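Local coordinates for protein 3' terminal uridylyl transferase (Trypanosoma brucei, PDB 5HZD) that adds uridines to the 3' ends of guide RNAs, ribosomal RNAs and some mRNAs during mitochondrial RNA editing, using UTP, at residues V97-G110 with D125-W139. Numbering follows the deposited sequence. Where two conformers were deposited one is given.
Sequences VRRWHDKARVFIFG and DFAVVDVDAMERGSW
Strands 105-109 and 125-129 run antiparallel, their axes 4.6 Å apart at closest and their directions 149° apart, as the edge strand and its neighbour in the palm sheet of this nucleotidyltransferase. Five backbone hydrogen bonds join the hydrogen-bonded pairs Arg105-Val129, Phe107-Ala127 and Phe109-Asp125. One face carries Val106, Ile108, Phe126 and Val128 and packs on helix 80-100: Val106 CG1 touches Phe126 CD1 at 3.6 Å, while Ala104 CB meets Val128 CG1. On the other face Phe107 turns its ring edge to Val131 CG2, which CZ meets at 3.8 Å; the rings of Tyr368 and Phe371 meet that of Phe107, and Ile294 of helix 292-304 also touches its side chain. Nearer helix 131-135, His101 NE2 donates in its ring plane to the anti side of Asp130 OD2 (2.7 Å, 166°). Asp130 OD1 meanwhile caps helix 131-135 through Ala133 N, so one carboxylate ties the turn 101-104 to that helix. Trp139 CZ3 lies over a face of the imidazole. Lys103 NZ forms a salt bridge with Asp132 OD2, and a water links Lys103 O, Val129 O and Val131 N. At the far end Asp125, a probable ligand of the catalytic magnesium by similarity, lies near Asp286, and Gly110 N bonds to Ser297 of the UTP site. With CG between its backbone N and carbonyl carbon (chi1 67°), Phe109 lays its ring over Asp125, whose CB sits 3.4 Å from the Phe109 ring centroid in a CH-pi contact.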
ATOM      1  N   VAL A  97     -15.301  -3.857 -14.815  1.00 13.21           N
ATOM      2  CA  VAL A  97     -15.016  -5.274 -14.597  1.00 13.55           C
ATOM      3  C   VAL A  97     -16.268  -6.133 -14.569  1.00 13.62           C
ATOM      4  O   VAL A  97     -16.183  -7.320 -14.885  1.00 14.14           O
ATOM      5  CB  VAL A  97     -14.133  -5.541 -13.376  1.00 17.84           C
ATOM      6  CG1 VAL A  97     -12.857  -4.689 -13.459  1.00 15.33           C
ATOM      7  CG2 VAL A  97     -14.878  -5.230 -12.134  1.00 16.78           C
ATOM      8  N   ARG A  98     -17.428  -5.558 -14.236  1.00 13.82           N
ATOM      9  CA  ARG A  98     -18.660  -6.365 -14.303  1.00 14.32           C
ATOM     10  C   ARG A  98     -19.040  -6.780 -15.705  1.00 14.65           C
ATOM     11  O   ARG A  98     -19.809  -7.706 -15.875  1.00 17.16           O
ATOM     12  CB  ARG A  98     -19.827  -5.654 -13.613  1.00 14.48           C
ATOM     13  CG  ARG A  98     -19.650  -5.664 -12.103  1.00 15.15           C
ATOM     14  CD  ARG A  98     -20.818  -5.022 -11.371  1.00 14.54           C
ATOM     15  NE  ARG A  98     -22.003  -5.845 -11.612  1.00 20.08           N
ATOM     16  CZ  ARG A  98     -23.232  -5.557 -11.200  1.00 21.56           C
ATOM     17  NH1 ARG A  98     -24.223  -6.397 -11.474  1.00 24.30           N
ATOM     18  NH2 ARG A  98     -23.469  -4.430 -10.559  1.00 22.39           N
ATOM     19  N   ARG A  99     -18.517  -6.123 -16.727  1.00 14.57           N
ATOM     20  CA  ARG A  99     -18.769  -6.584 -18.097  0.54 14.94           C
ATOM     21  C   ARG A  99     -18.011  -7.882 -18.370  1.00 14.97           C
ATOM     22  O   ARG A  99     -18.459  -8.708 -19.159  1.00 19.63           O
ATOM     23  CB  ARG A  99     -18.406  -5.500 -19.123  0.54 17.31           C
ATOM     24  CG  ARG A  99     -18.289  -5.967 -20.589  0.54 19.50           C
ATOM     25  CD  ARG A  99     -19.634  -6.264 -21.281  0.54 25.38           C
ATOM     26  NE  ARG A  99     -20.719  -5.366 -20.890  0.54 28.86           N
ATOM     27  CZ  ARG A  99     -20.928  -4.157 -21.405  0.54 31.58           C
ATOM     28  NH1 ARG A  99     -20.111  -3.673 -22.333  0.54 30.42           N
ATOM     29  NH2 ARG A  99     -21.954  -3.427 -20.983  0.54 33.09           N
ATOM     30  N   TRP A 100     -16.880  -8.075 -17.684  1.00 14.88           N
ATOM     31  CA  TRP A 100     -16.115  -9.312 -17.777  1.00 16.04           C
ATOM     32  C   TRP A 100     -16.726 -10.402 -16.888  1.00 19.05           C
ATOM     33  O   TRP A 100     -16.915 -11.553 -17.306  1.00 21.05           O
ATOM     34  CB  TRP A 100     -14.672  -9.012 -17.378  1.00 14.16           C
ATOM     35  CG  TRP A 100     -13.839 -10.199 -17.091  1.00 14.16           C
ATOM     36  CD1 TRP A 100     -13.406 -11.138 -17.973  1.00 16.21           C
ATOM     37  CD2 TRP A 100     -13.341 -10.570 -15.807  1.00 13.90           C
ATOM     38  NE1 TRP A 100     -12.648 -12.087 -17.308  1.00 18.87           N
ATOM     39  CE2 TRP A 100     -12.593 -11.757 -15.981  1.00 15.36           C
ATOM     40  CE3 TRP A 100     -13.442 -10.004 -14.534  1.00 13.59           C
ATOM     41  CZ2 TRP A 100     -11.968 -12.415 -14.908  1.00 17.44           C
ATOM     42  CZ3 TRP A 100     -12.834 -10.651 -13.462  1.00 13.88           C
ATOM     43  CH2 TRP A 100     -12.081 -11.843 -13.671  1.00 15.46           C
ATOM     44  N   HIS A 101     -17.085 -10.028 -15.674  1.00 14.63           N
ATOM     45  CA  HIS A 101     -17.637 -10.992 -14.734  1.00 16.32           C
ATOM     46  C   HIS A 101     -18.657 -10.296 -13.854  1.00 14.88           C
ATOM     47  O   HIS A 101     -18.300  -9.519 -12.978  1.00 15.46           O
ATOM     48  CB  HIS A 101     -16.516 -11.567 -13.874  1.00 16.49           C
ATOM     49  CG  HIS A 101     -16.939 -12.739 -13.064  1.00 17.81           C
ATOM     50  ND1 HIS A 101     -17.189 -13.974 -13.621  1.00 21.83           N
ATOM     51  CD2 HIS A 101     -17.179 -12.861 -11.738  1.00 21.07           C
ATOM     52  CE1 HIS A 101     -17.553 -14.814 -12.668  1.00 26.95           C
ATOM     53  NE2 HIS A 101     -17.558 -14.162 -11.519  1.00 21.56           N
ATOM     54  N   ASP A 102     -19.945 -10.570 -14.096  1.00 17.56           N
ATOM     55  CA  ASP A 102     -20.988  -9.764 -13.478  1.00 15.51           C
ATOM     56  C   ASP A 102     -20.972  -9.745 -11.958  1.00 15.35           C
ATOM     57  O   ASP A 102     -21.369  -8.745 -11.329  1.00 17.20           O
ATOM     58  CB  ASP A 102     -22.382 -10.193 -13.962  1.00 17.34           C
ATOM     59  CG  ASP A 102     -23.466  -9.331 -13.366  1.00 23.05           C
ATOM     60  OD1 ASP A 102     -23.482  -8.112 -13.692  1.00 26.35           O
ATOM     61  OD2 ASP A 102     -24.263  -9.861 -12.539  1.00 23.97           O
ATOM     62  N   LYS A 103     -20.489 -10.823 -11.358  1.00 17.54           N
ATOM     63  CA  LYS A 103     -20.519 -10.910  -9.908  1.00 16.02           C
ATOM     64  C   LYS A 103     -19.236 -10.396  -9.244  1.00 15.53           C
ATOM     65  O   LYS A 103     -19.154 -10.371  -8.024  1.00 18.44           O
ATOM     66  CB  LYS A 103     -20.769 -12.343  -9.481  1.00 19.38           C
ATOM     67  CG  LYS A 103     -22.224 -12.764  -9.743  1.00 21.95           C
ATOM     68  CD  LYS A 103     -22.434 -14.207  -9.385  1.00 29.34           C
ATOM     69  CE  LYS A 103     -22.407 -14.379  -7.879  1.00 35.94           C
ATOM     70  NZ  LYS A 103     -22.802 -15.765  -7.484  1.00 44.34           N
ATOM     71  N   ALA A 104     -18.257  -9.996 -10.042  1.00 15.11           N
ATOM     72  CA  ALA A 104     -17.068  -9.364  -9.480  1.00 15.34           C
ATOM     73  C   ALA A 104     -17.374  -8.000  -8.857  1.00 14.04           C
ATOM     74  O   ALA A 104     -18.169  -7.214  -9.394  1.00 15.73           O
ATOM     75  CB  ALA A 104     -16.016  -9.206 -10.536  1.00 17.16           C
ATOM     76  N   ARG A 105     -16.701  -7.712  -7.740  1.00 14.38           N
ATOM     77  CA  ARG A 105     -16.782  -6.409  -7.101  1.00 13.63           C
ATOM     78  C   ARG A 105     -15.371  -5.919  -6.841  1.00 13.31           C
ATOM     79  O   ARG A 105     -14.427  -6.712  -6.808  1.00 13.84           O
ATOM     80  CB  ARG A 105     -17.598  -6.471  -5.800  1.00 16.07           C
ATOM     81  CG  ARG A 105     -19.076  -6.870  -6.033  1.00 15.76           C
ATOM     82  CD  ARG A 105     -19.798  -5.821  -6.860  1.00 16.56           C
ATOM     83  NE  ARG A 105     -21.225  -6.178  -7.018  1.00 18.83           N
ATOM     84  CZ  ARG A 105     -21.707  -6.954  -7.989  1.00 19.25           C
ATOM     85  NH1 ARG A 105     -20.906  -7.464  -8.906  1.00 16.92           N
ATOM     86  NH2 ARG A 105     -23.005  -7.239  -8.027  1.00 25.04           N
ATOM     87  N   VAL A 106     -15.228  -4.611  -6.699  1.00 12.45           N
ATOM     88  CA  VAL A 106     -13.905  -3.994  -6.584  1.00 12.05           C
ATOM     89  C   VAL A 106     -13.708  -3.504  -5.152  1.00 11.91           C
ATOM     90  O   VAL A 106     -14.554  -2.803  -4.607  1.00 12.60           O
ATOM     91  CB  VAL A 106     -13.754  -2.809  -7.583  1.00 11.99           C
ATOM     92  CG1 VAL A 106     -12.361  -2.126  -7.424  1.00 11.64           C
ATOM     93  CG2 VAL A 106     -13.888  -3.314  -9.036  1.00 12.16           C
ATOM     94  N   PHE A 107     -12.576  -3.885  -4.548  1.00 11.65           N
ATOM     95  CA  PHE A 107     -12.247  -3.500  -3.171  1.00 12.22           C
ATOM     96  C   PHE A 107     -10.979  -2.670  -3.219  1.00 13.48           C
ATOM     97  O   PHE A 107     -10.001  -3.105  -3.828  1.00 13.14           O
ATOM     98  CB  PHE A 107     -11.901  -4.761  -2.366  1.00 11.72           C
ATOM     99  CG  PHE A 107     -13.041  -5.754  -2.225  1.00 11.93           C
ATOM    100  CD1 PHE A 107     -13.434  -6.534  -3.321  1.00 12.12           C
ATOM    101  CD2 PHE A 107     -13.662  -5.969  -1.001  1.00 15.56           C
ATOM    102  CE1 PHE A 107     -14.457  -7.451  -3.213  1.00 13.17           C
ATOM    103  CE2 PHE A 107     -14.679  -6.914  -0.883  1.00 17.52           C
ATOM    104  CZ  PHE A 107     -15.094  -7.637  -1.987  1.00 16.57           C
ATOM    105  N   ILE A 108     -10.952  -1.490  -2.597  1.00 11.78           N
ATOM    106  CA  ILE A 108      -9.672  -0.767  -2.459  1.00 12.07           C
ATOM    107  C   ILE A 108      -8.858  -1.365  -1.308  1.00 14.85           C
ATOM    108  O   ILE A 108      -9.412  -1.676  -0.247  1.00 14.16           O
ATOM    109  CB  ILE A 108      -9.894   0.714  -2.209  1.00 11.26           C
ATOM    110  CG1 ILE A 108     -10.469   1.362  -3.474  1.00 12.37           C
ATOM    111  CG2 ILE A 108      -8.561   1.405  -1.779  1.00 11.86           C
ATOM    112  CD1 ILE A 108     -10.885   2.834  -3.303  1.00 14.12           C
ATOM    113  N   PHE A 109      -7.552  -1.515  -1.505  1.00 12.21           N
ATOM    114  CA  PHE A 109      -6.684  -1.828  -0.351  1.00 10.83           C
ATOM    115  C   PHE A 109      -5.423  -1.012  -0.428  1.00 10.25           C
ATOM    116  O   PHE A 109      -5.305  -0.142  -1.287  1.00 12.70           O
ATOM    117  CB  PHE A 109      -6.450  -3.340  -0.181  1.00 12.59           C
ATOM    118  CG  PHE A 109      -5.640  -3.992  -1.281  1.00 11.82           C
ATOM    119  CD1 PHE A 109      -6.236  -4.383  -2.473  1.00 13.01           C
ATOM    120  CD2 PHE A 109      -4.294  -4.234  -1.106  1.00 14.80           C
ATOM    121  CE1 PHE A 109      -5.477  -5.033  -3.473  1.00 13.99           C
ATOM    122  CE2 PHE A 109      -3.522  -4.838  -2.092  1.00 13.37           C
ATOM    123  CZ  PHE A 109      -4.128  -5.241  -3.297  1.00 13.99           C
ATOM    124  N   GLY A 110      -4.503  -1.253   0.511  1.00 11.75           N
ATOM    125  CA  GLY A 110      -3.329  -0.407   0.606  1.00 14.27           C
ATOM    126  C   GLY A 110      -3.447   0.731   1.590  1.00 12.90           C
ATOM    127  O   GLY A 110      -4.222   0.656   2.541  1.00 12.40           O
ATOM    128  N   ASP A 125      -4.477   0.491  -4.695  1.00 11.02           N
ATOM    129  CA  ASP A 125      -4.618  -0.923  -5.061  1.00 11.79           C
ATOM    130  C   ASP A 125      -6.085  -1.284  -5.180  1.00 10.50           C
ATOM    131  O   ASP A 125      -6.890  -0.955  -4.302  1.00 12.04           O
ATOM    132  CB  ASP A 125      -3.993  -1.833  -3.997  1.00 15.38           C
ATOM    133  CG  ASP A 125      -2.483  -1.814  -4.050  1.00 29.47           C
ATOM    134  OD1 ASP A 125      -1.933  -2.463  -4.964  1.00 33.13           O
ATOM    135  OD2 ASP A 125      -1.867  -1.157  -3.182  1.00 28.41           O
ATOM    136  N   PHE A 126      -6.437  -1.968  -6.265  1.00 12.03           N
ATOM    137  CA  PHE A 126      -7.813  -2.428  -6.444  1.00 11.66           C
ATOM    138  C   PHE A 126      -7.764  -3.938  -6.531  1.00 14.19           C
ATOM    139  O   PHE A 126      -7.014  -4.491  -7.343  1.00 14.60           O
ATOM    140  CB  PHE A 126      -8.387  -1.924  -7.782  1.00 10.98           C
ATOM    141  CG  PHE A 126      -8.660  -0.459  -7.847  1.00 11.01           C
ATOM    142  CD1 PHE A 126      -9.604   0.123  -7.009  1.00 11.30           C
ATOM    143  CD2 PHE A 126      -8.088   0.320  -8.847  1.00 11.12           C
ATOM    144  CE1 PHE A 126      -9.915   1.481  -7.102  1.00 12.93           C
ATOM    145  CE2 PHE A 126      -8.387   1.670  -8.961  1.00 11.15           C
ATOM    146  CZ  PHE A 126      -9.308   2.264  -8.104  1.00 12.03           C
ATOM    147  N   ALA A 127      -8.549  -4.615  -5.706  1.00 11.00           N
ATOM    148  CA  ALA A 127      -8.708  -6.070  -5.816  1.00 11.18           C
ATOM    149  C   ALA A 127     -10.064  -6.359  -6.444  1.00 11.47           C
ATOM    150  O   ALA A 127     -11.067  -5.785  -6.036  1.00 12.25           O
ATOM    151  CB  ALA A 127      -8.693  -6.706  -4.416  1.00 12.05           C
ATOM    152  N   VAL A 128     -10.104  -7.265  -7.411  1.00 11.67           N
ATOM    153  CA  VAL A 128     -11.360  -7.616  -8.095  1.00 12.00           C
ATOM    154  C   VAL A 128     -11.717  -9.041  -7.688  1.00 13.05           C
ATOM    155  O   VAL A 128     -11.000  -9.976  -8.025  1.00 13.87           O
ATOM    156  CB  VAL A 128     -11.134  -7.556  -9.628  1.00 12.96           C
ATOM    157  CG1 VAL A 128     -12.392  -8.038 -10.397  1.00 13.47           C
ATOM    158  CG2 VAL A 128     -10.742  -6.115 -10.044  1.00 13.31           C
ATOM    159  N   VAL A 129     -12.827  -9.217  -6.967  1.00 12.59           N
ATOM    160  CA  VAL A 129     -13.158 -10.493  -6.351  1.00 12.81           C
ATOM    161  C   VAL A 129     -14.658 -10.745  -6.448  1.00 13.24           C
ATOM    162  O   VAL A 129     -15.474  -9.839  -6.164  1.00 13.94           O
ATOM    163  CB  VAL A 129     -12.798 -10.495  -4.833  1.00 13.05           C
ATOM    164  CG1 VAL A 129     -13.145 -11.859  -4.195  1.00 16.06           C
ATOM    165  CG2 VAL A 129     -11.308 -10.166  -4.645  1.00 15.02           C
ATOM    166  N   ASP A 130     -14.999 -11.977  -6.831  1.00 13.77           N
ATOM    167  CA  ASP A 130     -16.351 -12.524  -6.749  1.00 16.91           C
ATOM    168  C   ASP A 130     -16.388 -13.284  -5.435  1.00 16.60           C
ATOM    169  O   ASP A 130     -15.806 -14.378  -5.317  1.00 17.51           O
ATOM    170  CB  ASP A 130     -16.568 -13.471  -7.946  1.00 17.53           C
ATOM    171  CG  ASP A 130     -17.897 -14.240  -7.904  1.00 18.91           C
ATOM    172  OD1 ASP A 130     -18.558 -14.347  -6.843  1.00 18.55           O
ATOM    173  OD2 ASP A 130     -18.268 -14.830  -8.955  1.00 20.39           O
ATOM    174  N   VAL A 131     -17.088 -12.700  -4.469  1.00 15.92           N
ATOM    175  CA  VAL A 131     -17.104 -13.222  -3.098  1.00 15.69           C
ATOM    176  C   VAL A 131     -17.755 -14.603  -3.010  1.00 17.88           C
ATOM    177  O   VAL A 131     -17.204 -15.485  -2.337  1.00 17.35           O
ATOM    178  CB  VAL A 131     -17.750 -12.221  -2.155  1.00 17.52           C
ATOM    179  CG1 VAL A 131     -17.956 -12.829  -0.744  1.00 20.84           C
ATOM    180  CG2 VAL A 131     -16.868 -10.978  -2.071  1.00 20.25           C
ATOM    181  N   ASP A 132     -18.886 -14.806  -3.688  1.00 19.78           N
ATOM    182  CA  ASP A 132     -19.514 -16.126  -3.763  1.00 22.84           C
ATOM    183  C   ASP A 132     -18.503 -17.162  -4.252  1.00 20.03           C
ATOM    184  O   ASP A 132     -18.376 -18.246  -3.666  1.00 22.02           O
ATOM    185  CB  ASP A 132     -20.697 -16.118  -4.739  1.00 25.87           C
ATOM    186  CG  ASP A 132     -21.926 -15.459  -4.171  1.00 30.63           C
ATOM    187  OD1 ASP A 132     -21.916 -15.130  -2.966  1.00 28.82           O
ATOM    188  OD2 ASP A 132     -22.918 -15.293  -4.928  1.00 36.78           O
ATOM    189  N   ALA A 133     -17.785 -16.830  -5.325  1.00 16.65           N
ATOM    190  CA  ALA A 133     -16.837 -17.784  -5.899  1.00 17.89           C
ATOM    191  C   ALA A 133     -15.689 -18.054  -4.939  1.00 17.77           C
ATOM    192  O   ALA A 133     -15.274 -19.213  -4.787  1.00 20.10           O
ATOM    193  CB  ALA A 133     -16.297 -17.286  -7.234  1.00 19.87           C
ATOM    194  N   MET A 134     -15.201 -17.008  -4.279  1.00 16.44           N
ATOM    195  CA  MET A 134     -14.128 -17.162  -3.309  0.54 16.07           C
ATOM    196  C   MET A 134     -14.565 -18.131  -2.214  1.00 19.78           C
ATOM    197  O   MET A 134     -13.800 -19.000  -1.792  1.00 22.44           O
ATOM    198  CB  MET A 134     -13.771 -15.814  -2.692  0.54 16.73           C
ATOM    199  CG  MET A 134     -12.850 -15.911  -1.494  0.54 19.44           C
ATOM    200  SD  MET A 134     -12.291 -14.270  -1.060  0.54 18.04           S
ATOM    201  CE  MET A 134     -11.569 -14.512   0.570  0.54 22.03           C
ATOM    202  N   GLU A 135     -15.816 -17.999  -1.771  1.00 20.25           N
ATOM    203  CA  GLU A 135     -16.334 -18.882  -0.724  1.00 21.49           C
ATOM    204  C   GLU A 135     -16.405 -20.350  -1.164  1.00 25.20           C
ATOM    205  O   GLU A 135     -16.223 -21.258  -0.334  1.00 27.66           O
ATOM    206  CB  GLU A 135     -17.676 -18.374  -0.200  1.00 22.41           C
ATOM    207  CG  GLU A 135     -17.531 -17.027   0.557  1.00 19.46           C
ATOM    208  CD  GLU A 135     -16.794 -17.182   1.874  1.00 30.84           C
ATOM    209  OE1 GLU A 135     -17.255 -17.992   2.710  1.00 36.83           O
ATOM    210  OE2 GLU A 135     -15.760 -16.509   2.077  1.00 30.92           O
ATOM    211  N   ARG A 136     -16.650 -20.590  -2.457  1.00 20.51           N
ATOM    212  CA  ARG A 136     -16.682 -21.958  -2.976  1.00 25.04           C
ATOM    213  C   ARG A 136     -15.288 -22.488  -3.269  1.00 24.15           C
ATOM    214  O   ARG A 136     -15.148 -23.638  -3.686  1.00 28.09           O
ATOM    215  CB  ARG A 136     -17.493 -22.062  -4.276  1.00 29.07           C
ATOM    216  CG  ARG A 136     -18.874 -21.460  -4.234  1.00 32.14           C
ATOM    217  CD  ARG A 136     -19.632 -21.781  -5.504  1.00 31.24           C
ATOM    218  NE  ARG A 136     -18.944 -21.386  -6.737  1.00 31.64           N
ATOM    219  CZ  ARG A 136     -19.164 -20.238  -7.371  1.00 33.78           C
ATOM    220  NH1 ARG A 136     -20.024 -19.360  -6.869  1.00 30.31           N
ATOM    221  NH2 ARG A 136     -18.518 -19.957  -8.493  1.00 30.24           N
ATOM    222  N   GLY A 137     -14.269 -21.648  -3.113  1.00 24.49           N
ATOM    223  CA  GLY A 137     -12.902 -22.034  -3.419  1.00 24.26           C
ATOM    224  C   GLY A 137     -12.568 -21.955  -4.899  1.00 25.24           C
ATOM    225  O   GLY A 137     -11.712 -22.682  -5.385  1.00 27.46           O
ATOM    226  N   SER A 138     -13.245 -21.066  -5.626  1.00 21.20           N
ATOM    227  CA  SER A 138     -13.060 -20.940  -7.071  1.00 19.58           C
ATOM    228  C   SER A 138     -12.763 -19.506  -7.481  1.00 21.84           C
ATOM    229  O   SER A 138     -13.267 -19.045  -8.499  1.00 24.99           O
ATOM    230  CB  SER A 138     -14.324 -21.378  -7.803  1.00 21.97           C
ATOM    231  OG  SER A 138     -14.595 -22.749  -7.567  1.00 30.50           O
ATOM    232  N   TRP A 139     -11.956 -18.798  -6.701  1.00 19.12           N
ATOM    233  CA  TRP A 139     -11.511 -17.458  -7.083  1.00 17.96           C
ATOM    234  C   TRP A 139     -10.043 -17.326  -6.708  1.00 20.50           C
ATOM    235  O   TRP A 139      -9.638 -17.779  -5.631  1.00 23.31           O
ATOM    236  CB  TRP A 139     -12.327 -16.341  -6.386  1.00 17.84           C
ATOM    237  CG  TRP A 139     -12.096 -15.023  -7.057  1.00 15.87           C
ATOM    238  CD1 TRP A 139     -11.164 -14.078  -6.716  1.00 15.59           C
ATOM    239  CD2 TRP A 139     -12.721 -14.552  -8.262  1.00 14.96           C
ATOM    240  NE1 TRP A 139     -11.195 -13.029  -7.618  1.00 14.08           N
ATOM    241  CE2 TRP A 139     -12.147 -13.301  -8.570  1.00 14.19           C
ATOM    242  CE3 TRP A 139     -13.725 -15.062  -9.100  1.00 18.04           C
ATOM    243  CZ2 TRP A 139     -12.532 -12.555  -9.684  1.00 15.42           C
ATOM    244  CZ3 TRP A 139     -14.105 -14.331 -10.207  1.00 16.59           C
ATOM    245  CH2 TRP A 139     -13.511 -13.074 -10.485  1.00 15.45           C
TER
HETATM  246  O   HOH W   1     -18.359 -10.211  -4.989  1.00 24.67           O